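Local coordinates for protein RNA-directed RNA polymerase (Infectious pancreatic necrosis virus, PDB 3ZED) that probably replicates and transcribes the viral RNA genome as an RNA-dependent RNA polymerase, found both free and covalently attached to the genomic RNA, at residues 46-51 and 458-463; 264-269 and 294-299; 125-130 and 625-630. One frame throughout, in Å; residues are numbered along the deposited sequence.

Contact 1 (46-51 and 458-463); sequences QAAAQF and LLMNLQ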
ATOM      1  N   GLN B  46      11.701 -20.630 -21.916  1.00 70.99           N
ATOM      2  CA  GLN B  46      12.018 -20.422 -23.333  1.00 72.07           C
ATOM      3  C   GLN B  46      10.943 -19.582 -24.030  1.00 71.92           C
ATOM      4  O   GLN B  46      11.274 -18.574 -24.654  1.00 69.70           O
ATOM      5  CB  GLN B  46      12.200 -21.763 -24.081  1.00 77.04           C
ATOM      6  CG  GLN B  46      12.952 -22.873 -23.320  1.00106.42           C
ATOM      7  CD  GLN B  46      12.053 -23.702 -22.416  1.00130.28           C
ATOM      8  OE1 GLN B  46      12.236 -23.752 -21.196  1.00123.45           O
ATOM      9  NE2 GLN B  46      11.069 -24.386 -22.995  1.00126.73           N
ATOM     10  N   ALA B  47       9.663 -19.994 -23.918  1.00 68.71           N
ATOM     11  CA  ALA B  47       8.516 -19.290 -24.509  1.00 67.35           C
ATOM     12  C   ALA B  47       8.330 -17.909 -23.879  1.00 70.15           C
ATOM     13  O   ALA B  47       8.066 -16.951 -24.609  1.00 70.14           O
ATOM     14  CB  ALA B  47       7.255 -20.113 -24.347  1.00 67.52           C
ATOM     15  N   ALA B  48       8.530 -17.796 -22.545  1.00 65.57           N
ATOM     16  CA  ALA B  48       8.425 -16.522 -21.823  1.00 63.45           C
ATOM     17  C   ALA B  48       9.525 -15.550 -22.260  1.00 68.07           C
ATOM     18  O   ALA B  48       9.223 -14.392 -22.550  1.00 67.85           O
ATOM     19  CB  ALA B  48       8.485 -16.749 -20.318  1.00 63.00           C
ATOM     20  N   ALA B  49      10.784 -16.024 -22.345  1.00 65.53           N
ATOM     21  CA  ALA B  49      11.922 -15.189 -22.745  1.00 65.62           C
ATOM     22  C   ALA B  49      11.748 -14.684 -24.182  1.00 70.12           C
ATOM     23  O   ALA B  49      11.912 -13.488 -24.427  1.00 69.20           O
ATOM     24  CB  ALA B  49      13.227 -15.957 -22.597  1.00 68.08           C
ATOM     25  N   GLN B  50      11.345 -15.579 -25.107  1.00 67.95           N
ATOM     26  CA  GLN B  50      11.103 -15.272 -26.521  1.00 68.29           C
ATOM     27  C   GLN B  50      10.042 -14.171 -26.676  1.00 70.10           C
ATOM     28  O   GLN B  50      10.272 -13.223 -27.437  1.00 69.97           O
ATOM     29  CB  GLN B  50      10.683 -16.542 -27.268  1.00 71.09           C
ATOM     30  CG  GLN B  50      10.670 -16.430 -28.786  1.00 90.26           C
ATOM     31  CD  GLN B  50       9.994 -17.640 -29.386  1.00108.31           C
ATOM     32  OE1 GLN B  50       8.797 -17.895 -29.152  1.00 96.15           O
ATOM     33  NE2 GLN B  50      10.759 -18.445 -30.133  1.00 99.74           N
ATOM     34  N   PHE B  51       8.894 -14.299 -25.961  1.00 63.06           N
ATOM     35  CA  PHE B  51       7.792 -13.329 -25.948  1.00 59.82           C
ATOM     36  C   PHE B  51       8.277 -11.943 -25.479  1.00 61.53           C
ATOM     37  O   PHE B  51       7.912 -10.932 -26.083  1.00 59.35           O
ATOM     38  CB  PHE B  51       6.650 -13.841 -25.035  1.00 59.89           C
ATOM     39  CG  PHE B  51       5.557 -12.849 -24.697  1.00 59.17           C
ATOM     40  CD1 PHE B  51       4.439 -12.708 -25.520  1.00 62.24           C
ATOM     41  CD2 PHE B  51       5.623 -12.080 -23.535  1.00 58.96           C
ATOM     42  CE1 PHE B  51       3.408 -11.816 -25.186  1.00 60.79           C
ATOM     43  CE2 PHE B  51       4.593 -11.190 -23.202  1.00 59.97           C
ATOM     44  CZ  PHE B  51       3.492 -11.062 -24.032  1.00 57.78           C
ATOM     45  N   LEU B 458      11.931 -11.626 -10.341  1.00 48.84           N
ATOM     46  CA  LEU B 458      12.192 -13.010 -10.699  1.00 49.82           C
ATOM     47  C   LEU B 458      10.904 -13.740 -11.024  1.00 55.80           C
ATOM     48  O   LEU B 458       9.971 -13.765 -10.218  1.00 55.51           O
ATOM     49  CB  LEU B 458      12.942 -13.744  -9.550  1.00 50.31           C
ATOM     50  CG  LEU B 458      13.414 -15.201  -9.824  1.00 54.92           C
ATOM     51  CD1 LEU B 458      14.482 -15.263 -10.906  1.00 54.90           C
ATOM     52  CD2 LEU B 458      13.911 -15.864  -8.567  1.00 58.32           C
ATOM     53  N   LEU B 459      10.890 -14.386 -12.193  1.00 54.02           N
ATOM     54  CA  LEU B 459       9.773 -15.200 -12.679  1.00 53.81           C
ATOM     55  C   LEU B 459      10.387 -16.360 -13.411  1.00 58.88           C
ATOM     56  O   LEU B 459      11.145 -16.139 -14.354  1.00 57.61           O
ATOM     57  CB  LEU B 459       8.807 -14.391 -13.573  1.00 52.53           C
ATOM     58  CG  LEU B 459       7.510 -15.093 -13.923  1.00 57.11           C
ATOM     59  CD1 LEU B 459       6.539 -15.065 -12.742  1.00 56.25           C
ATOM     60  CD2 LEU B 459       6.876 -14.484 -15.160  1.00 58.76           C
ATOM     61  N   MET B 460      10.092 -17.599 -12.957  1.00 57.96           N
ATOM     62  CA  MET B 460      10.710 -18.851 -13.447  1.00 59.71           C
ATOM     63  C   MET B 460      12.208 -18.725 -13.116  1.00 64.69           C
ATOM     64  O   MET B 460      12.533 -18.370 -11.976  1.00 63.90           O
ATOM     65  CB  MET B 460      10.415 -19.127 -14.939  1.00 62.67           C
ATOM     66  CG  MET B 460       8.936 -19.179 -15.251  1.00 65.58           C
ATOM     67  SD  MET B 460       8.623 -19.821 -16.897  1.00 71.56           S
ATOM     68  CE  MET B 460       7.293 -18.883 -17.349  1.00 66.39           C
ATOM     69  N   ASN B 461      13.098 -18.920 -14.099  1.00 61.71           N
ATOM     70  CA  ASN B 461      14.542 -18.753 -13.939  1.00 62.25           C
ATOM     71  C   ASN B 461      14.981 -17.400 -14.573  1.00 65.41           C
ATOM     72  O   ASN B 461      16.169 -17.198 -14.801  1.00 65.83           O
ATOM     73  CB  ASN B 461      15.281 -19.956 -14.581  1.00 61.53           C
ATOM     74  CG  ASN B 461      15.200 -20.031 -16.093  1.00 86.91           C
ATOM     75  OD1 ASN B 461      14.410 -19.342 -16.747  1.00 76.44           O
ATOM     76  ND2 ASN B 461      16.043 -20.862 -16.696  1.00 88.14           N
ATOM     77  N   LEU B 462      14.012 -16.482 -14.854  1.00 60.63           N
ATOM     78  CA  LEU B 462      14.271 -15.206 -15.531  1.00 59.78           C
ATOM     79  C   LEU B 462      14.325 -14.011 -14.584  1.00 62.95           C
ATOM     80  O   LEU B 462      13.367 -13.735 -13.851  1.00 60.46           O
ATOM     81  CB  LEU B 462      13.215 -14.928 -16.635  1.00 58.76           C
ATOM     82  CG  LEU B 462      13.029 -15.985 -17.739  1.00 64.56           C
ATOM     83  CD1 LEU B 462      11.866 -15.641 -18.606  1.00 64.04           C
ATOM     84  CD2 LEU B 462      14.273 -16.128 -18.624  1.00 68.80           C
ATOM     85  N   GLN B 463      15.448 -13.268 -14.654  1.00 60.19           N
ATOM     86  CA  GLN B 463      15.638 -12.034 -13.891  1.00 57.94           C
ATOM     87  C   GLN B 463      15.298 -10.894 -14.836  1.00 59.05           C
ATOM     88  O   GLN B 463      16.028 -10.615 -15.798  1.00 58.66           O
ATOM     89  CB  GLN B 463      17.047 -11.947 -13.307  1.00 59.46           C
ATOM     90  CG  GLN B 463      17.205 -12.886 -12.121  1.00 63.00           C
ATOM     91  CD  GLN B 463      18.626 -13.018 -11.664  1.00 72.23           C
ATOM     92  OE1 GLN B 463      19.385 -12.042 -11.622  1.00 70.77           O
ATOM     93  NE2 GLN B 463      19.010 -14.237 -11.306  1.00 51.61           N
TER
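Met460 and Leu462, on a tight hairpin, reach across to Ala48 and Ala49 on one side of helix 45-54. Leu459 opens the hairpin turn, which is type II' and closed by two backbone bonds: Leu459 N to Leu462 O at 3.1 Å and Leu462 N to Leu459 O at 2.9 Å. At Met460, the second residue of the turn, the backbone takes phi 62° and psi -128°, and the side chain runs out toward the helix. Its terminal methyl makes the contact, CE standing 3.8 Å from Ala48 CB; the chain bends at its last torsion (chi3 -144°), and sulfur stays behind the methyl. Leu462 follows at the start of the returning strand and straddles two alanines with its forked end. The branch CD1 sits 3.9 Å from Ala48 CB and equally close to the backbone N of Ala49, while CD2 approaches Ala49 CB at 4.1 Å. No hydrogen bond crosses; the joint, burying 149 Å², is apolar packing, chiefly methyl on methyl, with one branch of Leu462 also lying against the helix backbone. Ala49 CA and Leu462 CA, the nearest pair, are 7.6 Å apart, consistent with only alanine methyls on the helix side. The hairpin joins strands 456-459 and 462-465, the former parallel to strand 299-310 in a mixed sheet; helix 164-179 adds Tyr164 against Met460 and Gln167 against Leu459.

Contact 2 (264-269 and 294-299); sequences LVLADS and FWYLSC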
ATOM      1  N   LEU B 264      17.346 -10.900  10.019  1.00 59.28           N
ATOM      2  CA  LEU B 264      18.120 -10.073  10.944  1.00 59.52           C
ATOM      3  C   LEU B 264      19.592 -10.115  10.583  1.00 66.52           C
ATOM      4  O   LEU B 264      20.194  -9.057  10.453  1.00 67.23           O
ATOM      5  CB  LEU B 264      17.917 -10.516  12.412  1.00 59.85           C
ATOM      6  CG  LEU B 264      16.519 -10.339  13.001  1.00 61.33           C
ATOM      7  CD1 LEU B 264      16.407 -11.033  14.346  1.00 61.89           C
ATOM      8  CD2 LEU B 264      16.140  -8.870  13.114  1.00 60.80           C
ATOM      9  N   VAL B 265      20.154 -11.321  10.347  1.00 63.52           N
ATOM     10  CA  VAL B 265      21.552 -11.505   9.968  1.00 64.46           C
ATOM     11  C   VAL B 265      21.832 -10.728   8.664  1.00 68.98           C
ATOM     12  O   VAL B 265      22.783  -9.944   8.626  1.00 71.36           O
ATOM     13  CB  VAL B 265      21.953 -13.017   9.864  1.00 69.31           C
ATOM     14  CG1 VAL B 265      23.324 -13.199   9.211  1.00 70.98           C
ATOM     15  CG2 VAL B 265      21.928 -13.696  11.227  1.00 69.99           C
ATOM     16  N   LEU B 266      20.995 -10.915   7.628  1.00 63.22           N
ATOM     17  CA  LEU B 266      21.182 -10.269   6.327  1.00 61.76           C
ATOM     18  C   LEU B 266      20.981  -8.752   6.387  1.00 62.97           C
ATOM     19  O   LEU B 266      21.813  -8.029   5.829  1.00 62.55           O
ATOM     20  CB  LEU B 266      20.257 -10.890   5.266  1.00 60.82           C
ATOM     21  CG  LEU B 266      20.584 -12.323   4.813  1.00 67.42           C
ATOM     22  CD1 LEU B 266      19.627 -12.766   3.738  1.00 66.50           C
ATOM     23  CD2 LEU B 266      22.061 -12.461   4.314  1.00 71.73           C
ATOM     24  N   ALA B 267      19.897  -8.272   7.060  1.00 57.40           N
ATOM     25  CA  ALA B 267      19.616  -6.835   7.207  1.00 56.18           C
ATOM     26  C   ALA B 267      20.720  -6.159   8.023  1.00 61.94           C
ATOM     27  O   ALA B 267      21.183  -5.100   7.609  1.00 62.32           O
ATOM     28  CB  ALA B 267      18.257  -6.600   7.843  1.00 55.58           C
ATOM     29  N   ASP B 268      21.203  -6.807   9.116  1.00 59.05           N
ATOM     30  CA  ASP B 268      22.312  -6.310   9.935  1.00 60.59           C
ATOM     31  C   ASP B 268      23.578  -6.128   9.111  1.00 64.63           C
ATOM     32  O   ASP B 268      24.196  -5.064   9.148  1.00 64.84           O
ATOM     33  CB  ASP B 268      22.642  -7.291  11.081  1.00 64.13           C
ATOM     34  CG  ASP B 268      21.802  -7.225  12.338  1.00 72.78           C
ATOM     35  OD1 ASP B 268      20.649  -6.733  12.265  1.00 71.40           O
ATOM     36  OD2 ASP B 268      22.267  -7.727  13.381  1.00 78.33           O
ATOM     37  N   SER B 269      23.971  -7.189   8.384  1.00 61.72           N
ATOM     38  CA  SER B 269      25.195  -7.220   7.584  1.00 63.14           C
ATOM     39  C   SER B 269      25.153  -6.197   6.459  1.00 65.59           C
ATOM     40  O   SER B 269      26.165  -5.554   6.214  1.00 66.30           O
ATOM     41  CB  SER B 269      25.437  -8.616   7.018  1.00 67.60           C
ATOM     42  OG  SER B 269      25.529  -9.589   8.045  1.00 78.67           O
ATOM     43  N   PHE B 294      25.039  -8.040  -2.249  1.00 59.60           N
ATOM     44  CA  PHE B 294      23.659  -8.166  -1.787  1.00 57.94           C
ATOM     45  C   PHE B 294      22.651  -7.789  -2.905  1.00 60.61           C
ATOM     46  O   PHE B 294      21.553  -7.330  -2.590  1.00 58.83           O
ATOM     47  CB  PHE B 294      23.433  -7.276  -0.554  1.00 58.95           C
ATOM     48  CG  PHE B 294      24.125  -7.738   0.703  1.00 62.08           C
ATOM     49  CD1 PHE B 294      23.485  -8.593   1.596  1.00 65.07           C
ATOM     50  CD2 PHE B 294      25.399  -7.285   1.021  1.00 64.90           C
ATOM     51  CE1 PHE B 294      24.121  -9.003   2.782  1.00 67.04           C
ATOM     52  CE2 PHE B 294      26.031  -7.691   2.200  1.00 68.75           C
ATOM     53  CZ  PHE B 294      25.388  -8.545   3.077  1.00 66.60           C
ATOM     54  N   TRP B 295      23.009  -8.003  -4.204  1.00 56.83           N
ATOM     55  CA  TRP B 295      22.173  -7.671  -5.373  1.00 55.05           C
ATOM     56  C   TRP B 295      20.731  -8.180  -5.205  1.00 57.81           C
ATOM     57  O   TRP B 295      19.792  -7.494  -5.607  1.00 56.16           O
ATOM     58  CB  TRP B 295      22.779  -8.236  -6.688  1.00 54.97           C
ATOM     59  CG  TRP B 295      22.718  -9.742  -6.805  1.00 57.00           C
ATOM     60  CD1 TRP B 295      23.686 -10.633  -6.435  1.00 62.21           C
ATOM     61  CD2 TRP B 295      21.601 -10.531  -7.261  1.00 55.84           C
ATOM     62  NE1 TRP B 295      23.248 -11.926  -6.644  1.00 62.47           N
ATOM     63  CE2 TRP B 295      21.954 -11.891  -7.105  1.00 61.68           C
ATOM     64  CE3 TRP B 295      20.318 -10.217  -7.759  1.00 55.15           C
ATOM     65  CZ2 TRP B 295      21.089 -12.937  -7.466  1.00 60.54           C
ATOM     66  CZ3 TRP B 295      19.456 -11.251  -8.083  1.00 56.56           C
ATOM     67  CH2 TRP B 295      19.855 -12.593  -7.968  1.00 58.82           C
ATOM     68  N   TYR B 296      20.567  -9.397  -4.615  1.00 54.54           N
ATOM     69  CA  TYR B 296      19.301 -10.105  -4.458  1.00 52.73           C
ATOM     70  C   TYR B 296      18.332  -9.368  -3.538  1.00 56.33           C
ATOM     71  O   TYR B 296      17.127  -9.627  -3.598  1.00 55.55           O
ATOM     72  CB  TYR B 296      19.544 -11.550  -3.997  1.00 54.51           C
ATOM     73  CG  TYR B 296      20.418 -11.683  -2.771  1.00 56.45           C
ATOM     74  CD1 TYR B 296      19.868 -11.655  -1.493  1.00 57.67           C
ATOM     75  CD2 TYR B 296      21.790 -11.869  -2.889  1.00 58.52           C
ATOM     76  CE1 TYR B 296      20.668 -11.755  -0.361  1.00 60.60           C
ATOM     77  CE2 TYR B 296      22.601 -11.988  -1.765  1.00 59.88           C
ATOM     78  CZ  TYR B 296      22.036 -11.940  -0.501  1.00 65.38           C
ATOM     79  OH  TYR B 296      22.827 -12.071   0.616  1.00 64.42           O
ATOM     80  N   LEU B 297      18.839  -8.409  -2.738  1.00 52.47           N
ATOM     81  CA  LEU B 297      18.006  -7.581  -1.872  1.00 50.92           C
ATOM     82  C   LEU B 297      17.230  -6.533  -2.691  1.00 53.06           C
ATOM     83  O   LEU B 297      16.361  -5.853  -2.140  1.00 52.00           O
ATOM     84  CB  LEU B 297      18.841  -6.908  -0.769  1.00 51.72           C
ATOM     85  CG  LEU B 297      19.448  -7.811   0.322  1.00 57.99           C
ATOM     86  CD1 LEU B 297      20.039  -6.975   1.438  1.00 57.87           C
ATOM     87  CD2 LEU B 297      18.424  -8.780   0.904  1.00 62.71           C
ATOM     88  N   SER B 298      17.506  -6.440  -4.008  1.00 49.66           N
ATOM     89  CA  SER B 298      16.804  -5.519  -4.908  1.00 49.07           C
ATOM     90  C   SER B 298      15.950  -6.263  -5.954  1.00 52.87           C
ATOM     91  O   SER B 298      15.481  -5.636  -6.906  1.00 51.59           O
ATOM     92  CB  SER B 298      17.800  -4.616  -5.622  1.00 53.50           C
ATOM     93  OG  SER B 298      18.450  -5.327  -6.666  1.00 62.09           O
ATOM     94  N   CYS B 299      15.786  -7.590  -5.798  1.00 50.55           N
ATOM     95  CA  CYS B 299      15.062  -8.417  -6.756  1.00 51.38           C
ATOM     96  C   CYS B 299      13.846  -9.038  -6.092  1.00 54.09           C
ATOM     97  O   CYS B 299      13.981  -9.831  -5.158  1.00 54.07           O
ATOM     98  CB  CYS B 299      15.987  -9.476  -7.354  1.00 54.22           C
ATOM     99  SG  CYS B 299      15.292 -10.375  -8.773  1.00 58.78           S
TER
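Phe294 lays the far end of its ring against helix 260-278, where CZ comes within 3.9 Å of Ser269 CB and CE1 lies at the same distance from Leu266 O. Both approaches are oblique to the ring. Its CG stands anti to the carbonyl carbon (chi1 -70°), an orientation that carries the ring from the end of helix 283-293 toward the neighbouring helix. Ser269 meets the ring through CB, while its hydroxyl turns back to its own helix: OG donates to Val265 O at 2.8 Å, tilted 33° from the carbonyl plane. The backbone N of Ser269 reaches that same oxygen from the opposite face, so two donors grip one carbonyl. Leu266 supplies the second half of the contact, crossing Tyr296 at about a right angle. Its CD2 lies 3.8 Å from Tyr296 OH, and its CD1 is 4.3 Å from Tyr296 CE1, at the ring edge and near the ring plane. The interface therefore consists of van der Waals contacts, with no hydrogen bond between the segments. Tyr296 also touches Pro250 of the predicted GTP-binding loop. Around it, Pro96 of strand 92-98 meets both Leu266 and Tyr296, Pro327 of helix 326-340 touches Leu266 and Leu297, and Phe270 packs edge-to-face with Phe294, which follows helix 283-293; the 3-10 segment 295-298 then leads into strand 299-310.

Contact 3 (125-130 and 625-630); sequences ITLLKQ and PLLETA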
ATOM      1  N   ILE B 125     -22.561 -20.360  -6.485  1.00 48.35           N
ATOM      2  CA  ILE B 125     -23.684 -20.931  -7.230  1.00 49.09           C
ATOM      3  C   ILE B 125     -24.888 -21.175  -6.293  1.00 51.28           C
ATOM      4  O   ILE B 125     -26.041 -21.087  -6.745  1.00 49.36           O
ATOM      5  CB  ILE B 125     -23.175 -22.241  -7.925  1.00 54.44           C
ATOM      6  CG1 ILE B 125     -22.233 -21.902  -9.102  1.00 56.09           C
ATOM      7  CG2 ILE B 125     -24.277 -23.193  -8.370  1.00 56.87           C
ATOM      8  CD1 ILE B 125     -22.603 -20.657  -9.961  1.00 63.81           C
ATOM      9  N   THR B 126     -24.617 -21.466  -4.997  1.00 49.20           N
ATOM     10  CA  THR B 126     -25.673 -21.661  -3.993  1.00 49.42           C
ATOM     11  C   THR B 126     -26.416 -20.328  -3.841  1.00 49.25           C
ATOM     12  O   THR B 126     -27.640 -20.323  -3.914  1.00 49.24           O
ATOM     13  CB  THR B 126     -25.107 -22.220  -2.673  1.00 62.99           C
ATOM     14  OG1 THR B 126     -24.314 -23.367  -2.977  1.00 66.88           O
ATOM     15  CG2 THR B 126     -26.200 -22.639  -1.700  1.00 64.81           C
ATOM     16  N   LEU B 127     -25.678 -19.201  -3.729  1.00 43.65           N
ATOM     17  CA  LEU B 127     -26.265 -17.861  -3.617  1.00 41.84           C
ATOM     18  C   LEU B 127     -27.065 -17.511  -4.886  1.00 47.67           C
ATOM     19  O   LEU B 127     -28.178 -16.986  -4.766  1.00 49.50           O
ATOM     20  CB  LEU B 127     -25.190 -16.789  -3.303  1.00 39.98           C
ATOM     21  CG  LEU B 127     -25.649 -15.325  -3.186  1.00 42.70           C
ATOM     22  CD1 LEU B 127     -26.646 -15.121  -2.043  1.00 42.36           C
ATOM     23  CD2 LEU B 127     -24.474 -14.408  -3.025  1.00 42.71           C
ATOM     24  N   LEU B 128     -26.559 -17.853  -6.074  1.00 44.52           N
ATOM     25  CA  LEU B 128     -27.261 -17.583  -7.340  1.00 43.91           C
ATOM     26  C   LEU B 128     -28.617 -18.303  -7.378  1.00 47.30           C
ATOM     27  O   LEU B 128     -29.606 -17.716  -7.855  1.00 45.12           O
ATOM     28  CB  LEU B 128     -26.393 -17.994  -8.574  1.00 44.43           C
ATOM     29  CG  LEU B 128     -27.049 -17.867  -9.966  1.00 48.42           C
ATOM     30  CD1 LEU B 128     -27.488 -16.430 -10.241  1.00 47.15           C
ATOM     31  CD2 LEU B 128     -26.104 -18.318 -11.057  1.00 51.23           C
ATOM     32  N   LYS B 129     -28.653 -19.577  -6.905  1.00 45.63           N
ATOM     33  CA  LYS B 129     -29.892 -20.364  -6.818  1.00 47.27           C
ATOM     34  C   LYS B 129     -30.879 -19.679  -5.863  1.00 49.34           C
ATOM     35  O   LYS B 129     -32.044 -19.486  -6.214  1.00 49.87           O
ATOM     36  CB  LYS B 129     -29.605 -21.809  -6.363  1.00 52.47           C
ATOM     37  CG  LYS B 129     -28.988 -22.696  -7.441  1.00 61.59           C
ATOM     38  CD  LYS B 129     -28.253 -23.889  -6.848  1.00 70.18           C
ATOM     39  CE  LYS B 129     -27.685 -24.775  -7.929  1.00 87.45           C
ATOM     40  NZ  LYS B 129     -26.596 -25.643  -7.415  1.00 96.97           N
ATOM     41  N   GLN B 130     -30.392 -19.247  -4.695  1.00 45.48           N
ATOM     42  CA  GLN B 130     -31.189 -18.572  -3.669  1.00 44.72           C
ATOM     43  C   GLN B 130     -31.755 -17.235  -4.180  1.00 45.73           C
ATOM     44  O   GLN B 130     -32.943 -16.973  -4.010  1.00 45.40           O
ATOM     45  CB  GLN B 130     -30.362 -18.366  -2.395  1.00 45.16           C
ATOM     46  CG  GLN B 130     -30.020 -19.667  -1.668  1.00 57.02           C
ATOM     47  CD  GLN B 130     -31.230 -20.442  -1.205  1.00 65.63           C
ATOM     48  OE1 GLN B 130     -32.212 -19.887  -0.716  1.00 55.34           O
ATOM     49  NE2 GLN B 130     -31.184 -21.747  -1.352  1.00 68.07           N
ATOM     50  N   PRO B 625     -32.447  -5.441  -1.350  1.00 35.00           N
ATOM     51  CA  PRO B 625     -33.454  -6.353  -0.809  1.00 36.00           C
ATOM     52  C   PRO B 625     -33.342  -7.788  -1.294  1.00 40.21           C
ATOM     53  O   PRO B 625     -33.484  -8.689  -0.471  1.00 40.80           O
ATOM     54  CB  PRO B 625     -34.797  -5.699  -1.168  1.00 38.33           C
ATOM     55  CG  PRO B 625     -34.473  -4.744  -2.277  1.00 42.31           C
ATOM     56  CD  PRO B 625     -33.083  -4.259  -1.970  1.00 36.70           C
ATOM     57  N   LEU B 626     -33.063  -8.015  -2.570  1.00 36.40           N
ATOM     58  CA  LEU B 626     -32.908  -9.392  -3.025  1.00 35.34           C
ATOM     59  C   LEU B 626     -31.669 -10.041  -2.407  1.00 38.36           C
ATOM     60  O   LEU B 626     -31.743 -11.164  -1.909  1.00 39.75           O
ATOM     61  CB  LEU B 626     -32.849  -9.485  -4.556  1.00 34.47           C
ATOM     62  CG  LEU B 626     -33.057 -10.902  -5.139  1.00 37.81           C
ATOM     63  CD1 LEU B 626     -34.498 -11.366  -4.976  1.00 37.61           C
ATOM     64  CD2 LEU B 626     -32.594 -10.974  -6.597  1.00 39.41           C
ATOM     65  N   LEU B 627     -30.550  -9.339  -2.428  1.00 33.95           N
ATOM     66  CA  LEU B 627     -29.295  -9.851  -1.900  1.00 35.37           C
ATOM     67  C   LEU B 627     -29.397 -10.135  -0.398  1.00 37.82           C
ATOM     68  O   LEU B 627     -28.938 -11.191   0.038  1.00 37.46           O
ATOM     69  CB  LEU B 627     -28.116  -8.885  -2.204  1.00 34.90           C
ATOM     70  CG  LEU B 627     -26.715  -9.305  -1.731  1.00 39.77           C
ATOM     71  CD1 LEU B 627     -26.300 -10.658  -2.331  1.00 40.76           C
ATOM     72  CD2 LEU B 627     -25.687  -8.232  -2.074  1.00 41.34           C
ATOM     73  N   GLU B 628     -30.007  -9.204   0.365  1.00 33.09           N
ATOM     74  CA  GLU B 628     -30.189  -9.313   1.799  1.00 33.57           C
ATOM     75  C   GLU B 628     -31.147 -10.478   2.139  1.00 39.34           C
ATOM     76  O   GLU B 628     -30.854 -11.215   3.063  1.00 38.43           O
ATOM     77  CB  GLU B 628     -30.688  -7.964   2.386  1.00 34.71           C
ATOM     78  CG  GLU B 628     -31.191  -8.004   3.825  1.00 40.06           C
ATOM     79  CD  GLU B 628     -30.272  -8.579   4.887  1.00 50.79           C
ATOM     80  OE1 GLU B 628     -29.034  -8.525   4.719  1.00 47.07           O
ATOM     81  OE2 GLU B 628     -30.796  -9.013   5.932  1.00 48.38           O
ATOM     82  N   THR B 629     -32.250 -10.666   1.386  1.00 37.63           N
ATOM     83  CA  THR B 629     -33.183 -11.768   1.645  1.00 39.32           C
ATOM     84  C   THR B 629     -32.469 -13.119   1.448  1.00 45.75           C
ATOM     85  O   THR B 629     -32.553 -13.969   2.342  1.00 46.29           O
ATOM     86  CB  THR B 629     -34.443 -11.658   0.768  1.00 47.63           C
ATOM     87  OG1 THR B 629     -34.904 -10.300   0.771  1.00 45.45           O
ATOM     88  CG2 THR B 629     -35.561 -12.575   1.242  1.00 46.35           C
ATOM     89  N   ALA B 630     -31.718 -13.280   0.308  1.00 41.41           N
ATOM     90  CA  ALA B 630     -30.959 -14.494  -0.009  1.00 41.53           C
ATOM     91  C   ALA B 630     -29.787 -14.727   0.970  1.00 46.35           C
ATOM     92  O   ALA B 630     -29.666 -15.845   1.471  1.00 46.11           O
ATOM     93  CB  ALA B 630     -30.444 -14.446  -1.429  1.00 41.47           C
TER
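Leu127 and Gln130, one turn apart on helix 125-137, both touch the methyl of Ala630 from helix 625-645. Apolar contact accounts for the meeting across the interface. Leu127 CD1 lies 3.9 Å from Ala630 CB, and Gln130 CB stands 4.0 Å from the same methyl, which thus touches a branch tip of one residue and the root of the other. The second branch of Leu127 turns to the preceding turn of the partner helix, with CD2 at 4.2 Å from Leu627 CD1. Leu127 gains this reach because its CG is anti to the backbone N (chi1 179°), so that both methyls project past the helix surface although its CB does not face the partner. Gln130 contributes through its aliphatic root; its chain folds at chi2 (-61°), with the amide beyond the part that touches Ala630.

No hydrogen bond crosses between the segments; the polar groups bond to other partners. Asp124 OD1 accepts from Leu127 N, and Asn624 OD1 accepts from Leu627 N, so a side chain just ahead of each helix satisfies an amide in its first turn. Glu628 forms a salt bridge with Arg617, with Tyr540 as a further partner.

As for helix geometry, the axes of the two short segments approach to 10.0 Å with 115° between their N-to-C directions. The two segments come closest at their C-terminal ends, with Gln130 CA and Ala630 CA 5.5 Å apart, where the small Ala630 side chain is consistent with such close backbones. Leu131, the next residue of helix 125-137, also packs on Ala630. This is steeply crossed helix-helix packing, joining a helix early in the polymerase chain to one in the thumb region, away from the GTP and potassium sites.

How the contacts relate
Contacts 1 and 2 are neighbours, their centres 24 Å apart, and they meet directly where Gln463 OE1 lies 3.6 Å from Trp295 CZ3 and Leu458 N lies 3.9 Å from Cys299 SG. They share the mixed sheet, since Cys299 begins strand 299-310, which runs parallel to strand 456-459. Along the chain, both segments of contact 2 fall between those of contact 1. Contact 3 is remote, with centres 44 Å from contact 1 and 50 Å from contact 2. Its segments alternate with those of contact 1; contact 2 also falls between them and lies on the other side of the chain's centre. Residues 125-130 and 625-630 thus tie the palm part of the sequence to the thumb.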